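Side-chain contacts in Tat (Twin-arginine translocation) pathway signal sequence containing protein (Mycobacterium tuberculosis, PDB 5IMU), which is of unknown function, a probably exported protein whose C-terminal fragment, described here, joins an alpha/beta/alpha sandwich to a helical bundle: residues L128-A131 against V132-R135; G154-E157 against N158-E161; L162-G165 against C166-V170; K176-P179 against S180-L183; L210-Y213 against A214-R218. All coordinates share one frame; numbering follows the deposited sequence.

All five contacts are local and follow one another along the helical, DUF5631 part of the chain. Contact 1 closes helix 124-133. Contacts 2 and 3 adjoin at the start and middle of helix 157-177, their centres about 12 Å apart, and contact 4 is the turn leading from that helix to helix 183-199, its centre about 29 Å from that of contact 2. Contact 5 closes helix 203-216. Contacts 1 and 5 lie side by side, about 12 Å between centres, and touch through Ala131, Arg135, Tyr213 and Thr217; contacts 4 and 5 touch through Leu183 and Thr216. Helix 157-177 thus carries contacts 2, 3 and 4 from the outer end of the bundle to its junction with the sandwich.

Contact 1. Residues L128-A131 against V132-R135; sequences LVEA and VRRR
The guanidinium of Arg133 meets the carboxylate of Glu130 at its edge, close to its own plane, while one of its faces carries CG of Arg134, 3.6 Å above the plane and displaced toward the rim. This is an i to i+3 salt bridge on the last turn of helix 124-133. Arg133 takes the carboxylate side-on with two nitrogens, one for each oxygen: NE lies 2.7 Å from Glu130 OE1, and NH2 lies 2.8 Å from Glu130 OE2. The two planes are turned 32° against each other. OE2 offers its syn lone pair, whereas OE1 is met on the syn side but 26° out of the carboxylate plane. Both side chains point the same way, and the bend of the arginine at chi3 (73°) brings NE and NH2 round to face the acid.

Arg134 joins in through solvent. Its guanidinium holds a water in its plane, and that water donates to Glu130 OE2 at 2.7 Å while accepting from Arg134 NH1 at 2.9 Å. OE2 thus serves both an arginine nitrogen and a water, a setting that would tend to keep Glu130 ionised. Arg135 turns away to Asp188 and Thr184 of helix 183-199. On the buried flank of the helix, Ala131 rests on Leu191 and Tyr213, and Val132 on Ala146. Leu128 and Val132 run side by side there, one turn apart, with Leu128 CD2 3.9 Å from Val132 CG2.

Contact 2. Residues G154-E157 against N158-E161; sequences GVLE and NEAE
The N-terminus of helix 157-177 is capped here, with Leu156 at the N-cap and Glu159 folding back from the first turn. Glu159 OE1 accepts the N-H of Leu156 at 2.9 Å, almost straight at 173°. This is one half of a capping box; the leucine has no side-chain acceptor to supply the other half. The N-H comes from above the carboxylate plane, 44° out of it. With CG of Glu159 set beside its backbone N and the chain extended beyond, the acid reaches back over the cap. Its OE1 also lies 3.4 Å from Val155 CB, the branch point of a side chain that packs on Ile145 and Ile199.

Helical bonding starts at Leu156 O, which accepts from Ala160 N at 3.0 Å and, weakly, from Glu159 N. Leu156 and Asn158 lie alongside each other, with Asn158 ND2 3.4 Å from Leu156 CB.

Glu157 and Glu161 cross at about a right angle, their carboxylate planes 82° apart and Glu157 OE2 4.2 Å from Glu161 OE2. Three acids in the first turns would suit the positive end of the helix dipole. The capping bond probably steadies the anionic form of Glu159, whereas the closeness of Glu157 and Glu161 may work against full ionisation of that pair.

Contact 3. Residues L162-G165 against C166-V170; sequences LLHG and CITAV
Leu163 and Ile167 form the buried flank of this two-turn piece of helix 157-177, with Leu163 CG 4.1 Å from Ile167 CD1. Ile167 CG1, set beside its backbone N (chi1 -70°), lies 3.4 Å from Leu163 O, the carbonyl that also accepts the Ile167 N-H. At the edge facing helix 140-151, Leu162 brings its CD1 toward Cys166 SG, at 4.0 Å.

The solvent side, where His164 and Gly165 are exposed, has few side-chain contacts. The His164 ring approaches Thr168 at an angle, its CD2 and NE2 each 3.8 Å from Thr168 OG1. Along the backbone, Thr168 N bonds His164 O at 2.9 Å. The polar end of His164 is engaged outside this turn, ND1 bonding Glu196 OE1. Gly165, with no side chain, meets Ala169 through its carbonyl, which accepts the Ala169 N-H.

Two helices of the bundle receive the inward side. Leu163 and Ile167 lean on Leu192, Ile195 and Glu196 of helix 183-199, while Leu162, Leu163 and Cys166 touch Ile141 and Ile145 of helix 140-151.

Contact 4. Residues K176-P179 against S180-L183; sequences KAYP and SHEL
Pro179 and His181 share one water through their carbonyl oxygens: it donates to His181 O at 2.6 Å and to Pro179 O at 2.7 Å. The same water sits 3.4 Å above one face of the His181 imidazole, displaced toward its rim. Beside it the chain closes on itself, Ser180 N bonding Ala177 O at 2.8 Å with a bent N-H angle of 130°.

That bond spans a type VI turn, with a cis peptide between Tyr178 and Pro179, which reverses the chain directly after helix 157-177 and sends it toward helix 183-199. The cis link lays Pro179 CB over the centre of the Tyr178 ring, 4.0 Å above its plane.

Tyr178 and His181 stand side by side and point the same way. Their planes are nearly parallel, 20° apart, but slid so far that the rings barely overlap, and the centroids are 5.3 Å apart. The closest approach is Tyr178 CD2 to His181 CE1, 3.4 Å. His181 CG occupies the crowded position between backbone N and carbonyl carbon (chi1 51°), which stands the imidazole up next to the phenol.

Both rings end in bonds to the sheet-bearing part of the fragment. Tyr178 OH is bonded to Asp49 OD1 and Ser32 N, and His181 NE2 to the carbonyl oxygen of Leu50. At the base, Ala177 CB packs 4.1 Å from His181 CB.

Contact 5. Residues L210-Y213 against A214-R218; sequences LAWY and AVTTR
Ala214 N bonds Leu210 O at 3.2 Å and, more weakly, Ala211 O, continuing the helix. Next, Val215 sends CG2 toward the indole of Trp212, 3.7 Å from its CE3, approaching it obliquely. The indole also meets the rings of Trp54 and Tyr208.

Thr216 returns to the carbonyl four residues back with both its groups: Thr216 N lies 3.0 Å from Trp212 O, and Thr216 OG1, itself near the indole edge, 2.5 Å, a short distance whose exact value is doubtful. They arrive from opposite faces of the carbonyl plane. This is the C-terminal turn of helix 203-216, where threonine hydroxyls double the i to i+4 backbone bonds.

Thr217, the first residue to leave helical geometry, repeats the grip on Tyr213 O, with N at 3.0 Å and OG1 at 2.9 Å, again from opposite faces. Its chi1 of 63° turns OG1 to that oxygen and lays CG2 on the phenol of Tyr213, a CH-pi contact 3.8 Å from the ring centroid and 22° off the normal. Arg135, from the loop after helix 124-133, touches both Tyr213 and Thr217.

Contact 1. Residues L128-A131 against V132-R135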
# COMPACT_ATOMS: atom_id res chain seq x y z
N LEU A 128 -1.16 -18.53 -2.96
CA LEU A 128 -2.39 -17.76 -2.90
C LEU A 128 -3.59 -18.66 -2.63
O LEU A 128 -4.47 -18.31 -1.83
CB LEU A 128 -2.58 -16.96 -4.19
CG LEU A 128 -3.72 -15.93 -4.31
CD1 LEU A 128 -3.37 -14.92 -5.39
CD2 LEU A 128 -5.07 -16.57 -4.63
N VAL A 129 -3.65 -19.81 -3.30
CA VAL A 129 -4.79 -20.71 -3.13
C VAL A 129 -4.84 -21.25 -1.70
O VAL A 129 -5.92 -21.39 -1.12
CB VAL A 129 -4.72 -21.85 -4.17
CG1 VAL A 129 -5.82 -22.87 -3.92
CG2 VAL A 129 -4.84 -21.28 -5.57
N GLU A 130 -3.68 -21.56 -1.13
CA GLU A 130 -3.63 -22.00 0.27
C GLU A 130 -4.10 -20.89 1.21
O GLU A 130 -4.85 -21.15 2.15
CB GLU A 130 -2.22 -22.45 0.64
CG GLU A 130 -1.99 -23.95 0.57
CD GLU A 130 -2.93 -24.73 1.47
OE1 GLU A 130 -3.84 -25.39 0.94
OE2 GLU A 130 -2.76 -24.66 2.70
N ALA A 131 -3.66 -19.66 0.96
CA ALA A 131 -4.07 -18.54 1.81
C ALA A 131 -5.58 -18.36 1.78
O ALA A 131 -6.20 -18.11 2.82
CB ALA A 131 -3.37 -17.26 1.37
N VAL A 132 -6.19 -18.48 0.60
CA VAL A 132 -7.64 -18.37 0.50
C VAL A 132 -8.32 -19.52 1.23
O VAL A 132 -9.32 -19.33 1.92
CB VAL A 132 -8.06 -18.29 -0.98
CG1 VAL A 132 -9.58 -18.40 -1.11
CG2 VAL A 132 -7.57 -17.00 -1.61
N ARG A 133 -7.78 -20.74 1.08
CA ARG A 133 -8.40 -21.90 1.71
C ARG A 133 -8.47 -21.75 3.23
O ARG A 133 -9.48 -22.10 3.84
CB ARG A 133 -7.62 -23.17 1.35
CG ARG A 133 -8.18 -24.43 2.01
CD ARG A 133 -7.37 -25.67 1.68
NE ARG A 133 -6.08 -25.70 2.36
CZ ARG A 133 -5.91 -26.08 3.62
NH1 ARG A 133 -6.95 -26.47 4.35
NH2 ARG A 133 -4.70 -26.08 4.16
N ARG A 134 -7.43 -21.20 3.84
CA ARG A 134 -7.31 -21.18 5.29
C ARG A 134 -7.91 -19.94 5.94
O ARG A 134 -7.84 -19.81 7.17
CB ARG A 134 -5.83 -21.31 5.69
CG ARG A 134 -5.21 -22.65 5.30
CD ARG A 134 -3.73 -22.75 5.67
NE ARG A 134 -3.50 -22.60 7.10
CZ ARG A 134 -2.32 -22.76 7.69
NH1 ARG A 134 -1.25 -23.07 6.96
NH2 ARG A 134 -2.20 -22.60 9.00
N ARG A 135 -8.51 -19.04 5.17
CA ARG A 135 -9.03 -17.77 5.69
C ARG A 135 -10.55 -17.84 5.73
O ARG A 135 -11.21 -17.79 4.68
CB ARG A 135 -8.57 -16.60 4.83
CG ARG A 135 -8.85 -15.25 5.46
CD ARG A 135 -7.98 -15.04 6.68
NE ARG A 135 -7.79 -13.62 6.97
CZ ARG A 135 -6.75 -13.13 7.62
NH1 ARG A 135 -5.78 -13.94 8.04
NH2 ARG A 135 -6.65 -11.82 7.84
O HOH W 1 -0.93 -23.29 4.13

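Contact 2. Residues G154-E157 against N158-E161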
# COMPACT_ATOMS: atom_id res chain seq x y z
N GLY A 154 -9.68 -16.67 -16.95
CA GLY A 154 -10.61 -15.59 -17.21
C GLY A 154 -11.86 -15.71 -16.37
O GLY A 154 -12.36 -16.82 -16.15
N VAL A 155 -12.37 -14.58 -15.88
CA VAL A 155 -13.56 -14.56 -15.05
C VAL A 155 -14.63 -13.71 -15.74
O VAL A 155 -14.37 -13.04 -16.73
CB VAL A 155 -13.28 -14.04 -13.63
CG1 VAL A 155 -12.32 -14.97 -12.90
CG2 VAL A 155 -12.70 -12.63 -13.69
N LEU A 156 -15.84 -13.77 -15.19
CA LEU A 156 -16.94 -13.01 -15.76
C LEU A 156 -16.93 -11.58 -15.23
O LEU A 156 -16.35 -11.27 -14.19
CB LEU A 156 -18.28 -13.68 -15.43
CG LEU A 156 -18.47 -15.12 -15.88
CD1 LEU A 156 -19.88 -15.59 -15.53
CD2 LEU A 156 -18.22 -15.26 -17.37
N GLU A 157 -17.60 -10.69 -15.98
CA GLU A 157 -17.62 -9.28 -15.59
C GLU A 157 -18.31 -9.08 -14.25
O GLU A 157 -17.85 -8.28 -13.42
CB GLU A 157 -18.31 -8.44 -16.66
CG GLU A 157 -18.29 -6.95 -16.34
CD GLU A 157 -16.90 -6.35 -16.45
OE1 GLU A 157 -16.15 -6.79 -17.34
OE2 GLU A 157 -16.56 -5.42 -15.68
N ASN A 158 -19.42 -9.78 -14.02
CA ASN A 158 -20.09 -9.66 -12.74
C ASN A 158 -19.21 -10.15 -11.61
O ASN A 158 -19.37 -9.71 -10.46
CB ASN A 158 -21.42 -10.42 -12.75
CG ASN A 158 -21.24 -11.91 -12.52
OD1 ASN A 158 -21.37 -12.40 -11.40
ND2 ASN A 158 -20.94 -12.64 -13.59
N GLU A 159 -18.27 -11.06 -11.90
CA GLU A 159 -17.36 -11.53 -10.87
C GLU A 159 -16.28 -10.50 -10.57
O GLU A 159 -15.90 -10.32 -9.41
CB GLU A 159 -16.76 -12.88 -11.29
CG GLU A 159 -17.81 -13.98 -11.33
CD GLU A 159 -17.34 -15.25 -12.02
OE1 GLU A 159 -16.32 -15.21 -12.73
OE2 GLU A 159 -18.01 -16.30 -11.85
N ALA A 160 -15.79 -9.81 -11.60
CA ALA A 160 -14.88 -8.69 -11.37
C ALA A 160 -15.58 -7.56 -10.63
O ALA A 160 -14.99 -6.92 -9.76
CB ALA A 160 -14.30 -8.20 -12.69
N GLU A 161 -16.85 -7.30 -10.98
CA GLU A 161 -17.60 -6.24 -10.31
C GLU A 161 -17.81 -6.56 -8.83
O GLU A 161 -17.64 -5.69 -7.97
CB GLU A 161 -18.95 -6.05 -11.01
CG GLU A 161 -18.84 -5.44 -12.40
CD GLU A 161 -20.14 -5.52 -13.17
OE1 GLU A 161 -20.96 -6.41 -12.88
OE2 GLU A 161 -20.35 -4.68 -14.08

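Contact 3. Residues L162-G165 against C166-V170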
# COMPACT_ATOMS: atom_id res chain seq x y z
N LEU A 162 -18.17 -7.81 -8.52
CA LEU A 162 -18.36 -8.20 -7.13
C LEU A 162 -17.05 -8.14 -6.36
O LEU A 162 -17.01 -7.67 -5.21
CB LEU A 162 -18.97 -9.60 -7.05
CG LEU A 162 -19.18 -10.19 -5.66
CD1 LEU A 162 -20.00 -9.26 -4.78
CD2 LEU A 162 -19.85 -11.55 -5.77
N LEU A 163 -15.96 -8.62 -6.97
CA LEU A 163 -14.66 -8.56 -6.31
C LEU A 163 -14.29 -7.12 -5.95
O LEU A 163 -13.87 -6.84 -4.83
CB LEU A 163 -13.59 -9.17 -7.22
CG LEU A 163 -12.14 -9.02 -6.74
CD1 LEU A 163 -11.92 -9.73 -5.41
CD2 LEU A 163 -11.17 -9.54 -7.80
N HIS A 164 -14.46 -6.20 -6.90
CA HIS A 164 -14.13 -4.81 -6.61
C HIS A 164 -15.06 -4.23 -5.56
O HIS A 164 -14.64 -3.42 -4.72
CB HIS A 164 -14.17 -3.95 -7.87
CG HIS A 164 -13.53 -2.61 -7.70
ND1 HIS A 164 -12.16 -2.44 -7.66
CD2 HIS A 164 -14.07 -1.38 -7.51
CE1 HIS A 164 -11.88 -1.17 -7.48
NE2 HIS A 164 -13.02 -0.50 -7.38
N GLY A 165 -16.34 -4.62 -5.59
CA GLY A 165 -17.26 -4.17 -4.56
C GLY A 165 -16.85 -4.63 -3.17
O GLY A 165 -17.01 -3.91 -2.19
N CYS A 166 -16.31 -5.85 -3.08
CA CYS A 166 -15.85 -6.35 -1.79
C CYS A 166 -14.55 -5.69 -1.36
O CYS A 166 -14.33 -5.49 -0.16
CB CYS A 166 -15.68 -7.87 -1.84
SG CYS A 166 -17.25 -8.77 -1.92
N ILE A 167 -13.68 -5.34 -2.31
CA ILE A 167 -12.47 -4.60 -1.97
C ILE A 167 -12.82 -3.23 -1.41
O ILE A 167 -12.28 -2.80 -0.38
CB ILE A 167 -11.54 -4.49 -3.20
CG1 ILE A 167 -10.94 -5.85 -3.54
CG2 ILE A 167 -10.45 -3.46 -2.95
CD1 ILE A 167 -10.23 -5.88 -4.87
N THR A 168 -13.74 -2.53 -2.07
CA THR A 168 -14.16 -1.21 -1.59
C THR A 168 -14.78 -1.31 -0.21
O THR A 168 -14.59 -0.42 0.63
CB THR A 168 -15.16 -0.59 -2.58
OG1 THR A 168 -14.54 -0.49 -3.87
CG2 THR A 168 -15.59 0.79 -2.12
N ALA A 169 -15.52 -2.39 0.06
CA ALA A 169 -16.20 -2.52 1.35
C ALA A 169 -15.22 -2.76 2.49
O ALA A 169 -15.34 -2.15 3.56
CB ALA A 169 -17.23 -3.65 1.28
N VAL A 170 -14.23 -3.64 2.29
CA VAL A 170 -13.26 -3.86 3.36
C VAL A 170 -12.36 -2.64 3.53
O VAL A 170 -11.93 -2.33 4.64
CB VAL A 170 -12.44 -5.14 3.12
CG1 VAL A 170 -11.61 -5.03 1.85
CG2 VAL A 170 -11.55 -5.43 4.31

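Contact 4. Residues K176-P179 against S180-L183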
# COMPACT_ATOMS: atom_id res chain seq x y z
N LYS A 176 -12.51 3.16 8.47
CA LYS A 176 -13.38 3.73 9.48
C LYS A 176 -13.03 3.25 10.88
O LYS A 176 -13.27 3.97 11.86
CB LYS A 176 -14.84 3.42 9.15
CG LYS A 176 -15.38 4.19 7.94
CD LYS A 176 -16.75 3.67 7.50
CE LYS A 176 -17.31 4.48 6.34
NZ LYS A 176 -17.57 5.90 6.71
N ALA A 177 -12.46 2.05 11.00
CA ALA A 177 -12.05 1.54 12.30
C ALA A 177 -10.68 2.08 12.72
O ALA A 177 -10.38 2.12 13.92
CB ALA A 177 -12.04 0.01 12.29
N TYR A 178 -9.86 2.48 11.75
CA TYR A 178 -8.55 3.09 12.00
C TYR A 178 -8.67 4.23 13.02
O TYR A 178 -9.61 5.02 12.96
CB TYR A 178 -7.96 3.59 10.67
CG TYR A 178 -6.61 4.26 10.74
CD1 TYR A 178 -6.49 5.61 11.05
CD2 TYR A 178 -5.44 3.56 10.44
CE1 TYR A 178 -5.26 6.24 11.10
CE2 TYR A 178 -4.20 4.18 10.48
CZ TYR A 178 -4.12 5.52 10.81
OH TYR A 178 -2.89 6.14 10.85
N PRO A 179 -7.71 4.32 13.95
CA PRO A 179 -6.52 3.47 14.07
C PRO A 179 -6.73 2.19 14.89
O PRO A 179 -5.74 1.52 15.20
CB PRO A 179 -5.52 4.39 14.78
CG PRO A 179 -6.37 5.25 15.64
CD PRO A 179 -7.69 5.43 14.93
N SER A 180 -7.97 1.87 15.23
CA SER A 180 -8.30 0.66 15.97
C SER A 180 -8.76 -0.47 15.06
O SER A 180 -9.62 -1.28 15.45
CB SER A 180 -9.35 0.95 17.04
OG SER A 180 -8.90 1.94 17.94
N HIS A 181 -8.22 -0.55 13.85
CA HIS A 181 -8.59 -1.58 12.90
C HIS A 181 -7.97 -2.92 13.28
O HIS A 181 -6.95 -2.99 13.97
CB HIS A 181 -8.15 -1.18 11.49
CG HIS A 181 -6.71 -0.77 11.41
ND1 HIS A 181 -6.22 0.36 12.03
CD2 HIS A 181 -5.65 -1.34 10.79
CE1 HIS A 181 -4.93 0.47 11.79
NE2 HIS A 181 -4.56 -0.54 11.04
N GLU A 182 -8.61 -4.00 12.83
CA GLU A 182 -8.08 -5.34 13.01
C GLU A 182 -7.21 -5.70 11.82
O GLU A 182 -7.63 -5.57 10.67
CB GLU A 182 -9.22 -6.36 13.16
CG GLU A 182 -10.08 -6.17 14.39
CD GLU A 182 -9.39 -6.61 15.67
OE1 GLU A 182 -8.36 -7.31 15.58
OE2 GLU A 182 -9.88 -6.25 16.76
N LEU A 183 -5.98 -6.15 12.10
CA LEU A 183 -5.11 -6.63 11.03
C LEU A 183 -5.73 -7.81 10.29
O LEU A 183 -5.35 -8.07 9.14
CB LEU A 183 -3.75 -7.04 11.58
CG LEU A 183 -2.76 -5.95 12.01
CD1 LEU A 183 -1.39 -6.57 12.16
CD2 LEU A 183 -2.73 -4.80 11.02
O HOH W 2 -5.33 -1.18 14.98

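Contact 5. Residues L210-Y213 against A214-R218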
# COMPACT_ATOMS: atom_id res chain seq x y z
N LEU A 210 0.47 -10.23 -2.11
CA LEU A 210 0.62 -11.54 -1.49
C LEU A 210 1.79 -11.57 -0.51
O LEU A 210 1.69 -12.16 0.56
CB LEU A 210 0.81 -12.61 -2.57
CG LEU A 210 0.10 -13.96 -2.40
CD1 LEU A 210 0.99 -15.09 -2.91
CD2 LEU A 210 -0.35 -14.22 -0.97
N ALA A 211 2.90 -10.93 -0.88
CA ALA A 211 4.05 -10.87 0.03
C ALA A 211 3.69 -10.13 1.31
O ALA A 211 4.06 -10.57 2.41
CB ALA A 211 5.24 -10.20 -0.67
N TRP A 212 2.98 -9.02 1.19
CA TRP A 212 2.58 -8.27 2.38
C TRP A 212 1.54 -9.03 3.20
O TRP A 212 1.49 -8.87 4.43
CB TRP A 212 2.06 -6.89 1.99
CG TRP A 212 3.15 -5.88 1.89
CD1 TRP A 212 3.74 -5.41 0.75
CD2 TRP A 212 3.81 -5.23 2.98
NE1 TRP A 212 4.72 -4.49 1.06
CE2 TRP A 212 4.78 -4.37 2.43
CE3 TRP A 212 3.67 -5.29 4.37
CZ2 TRP A 212 5.61 -3.57 3.22
CZ3 TRP A 212 4.49 -4.49 5.15
CH2 TRP A 212 5.45 -3.65 4.58
N TYR A 213 0.71 -9.85 2.56
CA TYR A 213 -0.24 -10.66 3.31
C TYR A 213 0.49 -11.61 4.25
O TYR A 213 0.05 -11.83 5.39
CB TYR A 213 -1.14 -11.45 2.35
CG TYR A 213 -2.09 -12.39 3.07
CD1 TYR A 213 -3.28 -11.92 3.60
CD2 TYR A 213 -1.78 -13.73 3.22
CE1 TYR A 213 -4.15 -12.77 4.26
CE2 TYR A 213 -2.64 -14.59 3.89
CZ TYR A 213 -3.83 -14.11 4.40
OH TYR A 213 -4.68 -14.96 5.06
N ALA A 214 1.61 -12.19 3.80
CA ALA A 214 2.32 -13.19 4.60
C ALA A 214 2.88 -12.58 5.88
O ALA A 214 2.77 -13.18 6.96
CB ALA A 214 3.43 -13.83 3.77
N VAL A 215 3.51 -11.41 5.78
CA VAL A 215 4.07 -10.78 6.97
C VAL A 215 2.98 -10.17 7.85
O VAL A 215 3.18 -10.04 9.06
CB VAL A 215 5.11 -9.71 6.61
CG1 VAL A 215 6.27 -10.33 5.85
CG2 VAL A 215 4.48 -8.58 5.80
N THR A 216 1.84 -9.81 7.27
CA THR A 216 0.76 -9.22 8.06
C THR A 216 0.07 -10.27 8.92
O THR A 216 -0.35 -9.98 10.05
CB THR A 216 -0.24 -8.53 7.14
OG1 THR A 216 0.44 -7.59 6.31
CG2 THR A 216 -1.29 -7.79 7.96
N THR A 217 -0.05 -11.50 8.42
CA THR A 217 -0.76 -12.57 9.10
C THR A 217 0.16 -13.52 9.84
O THR A 217 -0.29 -14.56 10.32
CB THR A 217 -1.62 -13.35 8.10
OG1 THR A 217 -0.77 -13.99 7.14
CG2 THR A 217 -2.59 -12.42 7.39
N ARG A 218 1.45 -13.20 9.94
CA ARG A 218 2.39 -14.08 10.61
C ARG A 218 2.09 -14.19 12.10
O ARG A 218 1.71 -13.22 12.75
CB ARG A 218 3.83 -13.60 10.40
CG ARG A 218 4.56 -14.42 9.35
CD ARG A 218 6.01 -14.04 9.13
NE ARG A 218 6.76 -15.20 8.62
CZ ARG A 218 7.41 -16.09 9.36
NH1 ARG A 218 7.46 -15.95 10.69
NH2 ARG A 218 8.03 -17.10 8.78